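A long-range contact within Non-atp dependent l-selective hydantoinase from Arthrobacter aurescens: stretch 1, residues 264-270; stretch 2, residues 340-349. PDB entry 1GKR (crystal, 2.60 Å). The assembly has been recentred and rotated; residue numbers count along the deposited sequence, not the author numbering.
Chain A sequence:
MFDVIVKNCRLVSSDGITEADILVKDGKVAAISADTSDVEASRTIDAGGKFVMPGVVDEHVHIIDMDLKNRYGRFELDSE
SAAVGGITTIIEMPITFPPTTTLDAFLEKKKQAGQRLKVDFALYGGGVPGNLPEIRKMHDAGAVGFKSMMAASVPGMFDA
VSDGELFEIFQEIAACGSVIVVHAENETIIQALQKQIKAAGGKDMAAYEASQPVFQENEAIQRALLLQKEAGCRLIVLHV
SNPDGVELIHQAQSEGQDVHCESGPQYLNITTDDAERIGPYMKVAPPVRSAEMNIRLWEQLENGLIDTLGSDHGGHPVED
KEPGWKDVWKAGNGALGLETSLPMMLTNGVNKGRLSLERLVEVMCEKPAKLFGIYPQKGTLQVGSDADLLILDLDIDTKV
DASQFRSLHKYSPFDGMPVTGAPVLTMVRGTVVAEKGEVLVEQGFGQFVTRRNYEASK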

# COMPACT_ATOMS: atom_id res chain seq x y z
N GLY A 264 -10.71 20.78 -13.05
CA GLY A 264 -11.48 21.62 -13.94
C GLY A 264 -10.89 21.74 -15.32
O GLY A 264 -9.73 21.40 -15.55
N PRO A 265 -11.68 22.26 -16.26
CA PRO A 265 -11.22 22.42 -17.64
C PRO A 265 -9.91 23.17 -17.83
O PRO A 265 -9.23 22.96 -18.82
CB PRO A 265 -12.41 23.06 -18.35
CG PRO A 265 -13.18 23.72 -17.25
CD PRO A 265 -13.04 22.79 -16.08
N GLN A 266 -9.53 24.02 -16.88
CA GLN A 266 -8.27 24.76 -16.99
C GLN A 266 -7.08 23.83 -16.86
O GLN A 266 -6.03 24.06 -17.47
CB GLN A 266 -8.10 25.82 -15.89
CG GLN A 266 -9.37 26.28 -15.28
CD GLN A 266 -9.83 25.37 -14.18
OE1 GLN A 266 -9.54 25.60 -13.01
NE2 GLN A 266 -10.56 24.33 -14.56
N TYR A 267 -7.22 22.80 -16.04
CA TYR A 267 -6.14 21.87 -15.81
C TYR A 267 -6.08 20.78 -16.86
O TYR A 267 -5.02 20.21 -17.09
CB TYR A 267 -6.29 21.26 -14.42
CG TYR A 267 -6.15 22.28 -13.33
CD1 TYR A 267 -4.93 22.91 -13.09
CD2 TYR A 267 -7.26 22.67 -12.57
CE1 TYR A 267 -4.81 23.90 -12.12
CE2 TYR A 267 -7.15 23.66 -11.60
CZ TYR A 267 -5.93 24.27 -11.38
OH TYR A 267 -5.81 25.26 -10.42
N LEU A 268 -7.21 20.50 -17.49
CA LEU A 268 -7.26 19.46 -18.53
C LEU A 268 -6.93 19.99 -19.92
O LEU A 268 -6.27 19.31 -20.70
CB LEU A 268 -8.64 18.80 -18.56
CG LEU A 268 -9.01 17.99 -17.32
CD1 LEU A 268 -10.46 17.57 -17.39
CD2 LEU A 268 -8.13 16.79 -17.23
N ASN A 269 -7.35 21.22 -20.20
CA ASN A 269 -7.14 21.83 -21.51
C ASN A 269 -5.98 22.81 -21.65
O ASN A 269 -5.86 23.47 -22.68
CB ASN A 269 -8.43 22.51 -21.96
CG ASN A 269 -9.57 21.54 -22.06
OD1 ASN A 269 -9.64 20.75 -23.01
ND2 ASN A 269 -10.46 21.55 -21.08
N ILE A 270 -5.15 22.93 -20.62
CA ILE A 270 -4.00 23.83 -20.70
C ILE A 270 -2.80 23.13 -20.10
O ILE A 270 -2.93 22.33 -19.18
CB ILE A 270 -4.23 25.13 -19.94
CG1 ILE A 270 -5.51 25.80 -20.42
CG2 ILE A 270 -3.08 26.09 -20.18
CD1 ILE A 270 -5.87 27.01 -19.62
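Stretch 2 340-349: TSLPMMLTNG

Stretch 2 is helical from Ser 341 to Gly 349, with Thr 340 just before the first turn. The helix continues beyond Gly 349, and its turn widens to a pi type over residues 346 to 349. It lies against a short helix in stretch 1, residues 265 to 268. The contact is modest, 283 Å² summed over both sides. The nearest CA atoms of the two stretches are Pro 265 CA and Ser 341 CA, 6.0 Å apart. From there, contacts along stretch 1 run to Met 345 and then to Met 344 and Asn 348, so the later residues of stretch 1 also meet later residues of stretch 2.

Gly 264 is the N-cap residue of the short helix and does not touch stretch 2. Gly 264 O accepts a hydrogen bond from Tyr 267 N at 2.9 Å.

Pro 265 points its CB toward stretch 2. Pro 265 CG sits 3.5 Å from Ser 341 OG, a packing contact at the start of the long helix. One turn further on, Met 345 SD lies 4.0 Å from Pro 265 CB. The proline ring therefore touches residues four apart, a spacing close to one helical turn.

Gln 266 and Tyr 267 make no contact with stretch 2. The CB of Gln 266 points away, and Tyr 267 is out of reach.

Leu 268 again points toward stretch 2. Leu 268 CD1 packs 3.6 Å from Met 345 CE. The CB of Met 345 points sideways, but the end of its side chain comes nearer, with chi1, chi2 and chi3 all m. This bent chain brings the sulfur to Pro 265 and the terminal methyl to Leu 268.

Asn 269 has the largest covered area of stretch 1. It is the first residue after the short helix to leave helical phi/psi. Its amide is held within its own stretch: Asn 269 ND2 donates to Pro 265 O at 2.9 Å. The same Pro 265 O accepts from Asn 269 N, also at 2.9 Å. Across the contact, Asn 269 ND2 lies 3.7 Å from Met 345 SD, and Asn 269 CG is 3.9 Å from Met 344 CG. Asn 269 OD1 accepts a weak hydrogen bond from Asn 348 ND2 at 3.2 Å, with an angle of 127°. It is the only hydrogen bond between the stretches. Asn 348 ND2 also donates weakly to Met 344 O at 3.3 Å, which ties the amide back to its own helix.

Ile 270 ends stretch 1 in an extended conformation, out of reach of stretch 2.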

# COMPACT_ATOMS: atom_id res chain seq x y z
N THR A 340 -16.82 28.91 -21.30
CA THR A 340 -16.00 27.95 -22.03
C THR A 340 -15.87 26.54 -21.43
O THR A 340 -15.27 25.66 -22.06
CB THR A 340 -14.59 28.51 -22.19
OG1 THR A 340 -14.05 28.82 -20.90
CG2 THR A 340 -14.62 29.76 -23.03
N SER A 341 -16.41 26.32 -20.24
CA SER A 341 -16.29 25.03 -19.59
C SER A 341 -16.85 23.84 -20.37
O SER A 341 -16.12 22.89 -20.67
CB SER A 341 -16.94 25.09 -18.23
OG SER A 341 -16.68 23.89 -17.56
N LEU A 342 -18.14 23.86 -20.69
CA LEU A 342 -18.74 22.74 -21.42
C LEU A 342 -18.15 22.60 -22.81
O LEU A 342 -17.69 21.52 -23.20
CB LEU A 342 -20.26 22.89 -21.54
CG LEU A 342 -21.16 21.65 -21.42
CD1 LEU A 342 -22.49 21.93 -22.12
CD2 LEU A 342 -20.52 20.43 -22.03
N PRO A 343 -18.18 23.67 -23.61
CA PRO A 343 -17.61 23.53 -24.95
C PRO A 343 -16.16 23.04 -24.98
O PRO A 343 -15.76 22.31 -25.90
CB PRO A 343 -17.81 24.92 -25.58
CG PRO A 343 -18.21 25.81 -24.44
CD PRO A 343 -18.94 24.93 -23.49
N MET A 344 -15.37 23.41 -23.98
CA MET A 344 -14.00 22.96 -23.97
C MET A 344 -13.95 21.45 -23.73
O MET A 344 -13.19 20.75 -24.40
CB MET A 344 -13.20 23.72 -22.92
CG MET A 344 -11.89 24.29 -23.45
SD MET A 344 -12.11 25.14 -25.04
CE MET A 344 -10.57 24.82 -25.80
N MET A 345 -14.77 20.95 -22.81
CA MET A 345 -14.80 19.51 -22.51
C MET A 345 -15.39 18.73 -23.68
O MET A 345 -14.91 17.66 -24.05
CB MET A 345 -15.63 19.22 -21.25
CG MET A 345 -15.04 19.76 -19.98
SD MET A 345 -13.27 19.45 -19.85
CE MET A 345 -13.22 17.67 -19.75
N LEU A 346 -16.46 19.28 -24.26
CA LEU A 346 -17.12 18.66 -25.40
C LEU A 346 -16.14 18.59 -26.57
O LEU A 346 -16.00 17.56 -27.22
CB LEU A 346 -18.32 19.51 -25.78
CG LEU A 346 -19.73 18.98 -25.57
CD1 LEU A 346 -19.81 18.01 -24.41
CD2 LEU A 346 -20.64 20.18 -25.36
N THR A 347 -15.45 19.70 -26.82
CA THR A 347 -14.50 19.81 -27.92
C THR A 347 -13.24 18.95 -27.82
O THR A 347 -12.97 18.16 -28.72
CB THR A 347 -14.08 21.28 -28.11
OG1 THR A 347 -15.19 22.04 -28.60
CG2 THR A 347 -12.93 21.40 -29.09
N ASN A 348 -12.48 19.10 -26.74
CA ASN A 348 -11.24 18.35 -26.60
C ASN A 348 -11.37 17.03 -25.86
O ASN A 348 -10.39 16.29 -25.75
CB ASN A 348 -10.21 19.22 -25.91
CG ASN A 348 -9.99 20.52 -26.63
OD1 ASN A 348 -9.50 20.55 -27.75
ND2 ASN A 348 -10.38 21.62 -25.99
N GLY A 349 -12.56 16.76 -25.35
CA GLY A 349 -12.80 15.52 -24.64
C GLY A 349 -13.68 14.58 -25.45
O GLY A 349 -13.20 13.59 -26.01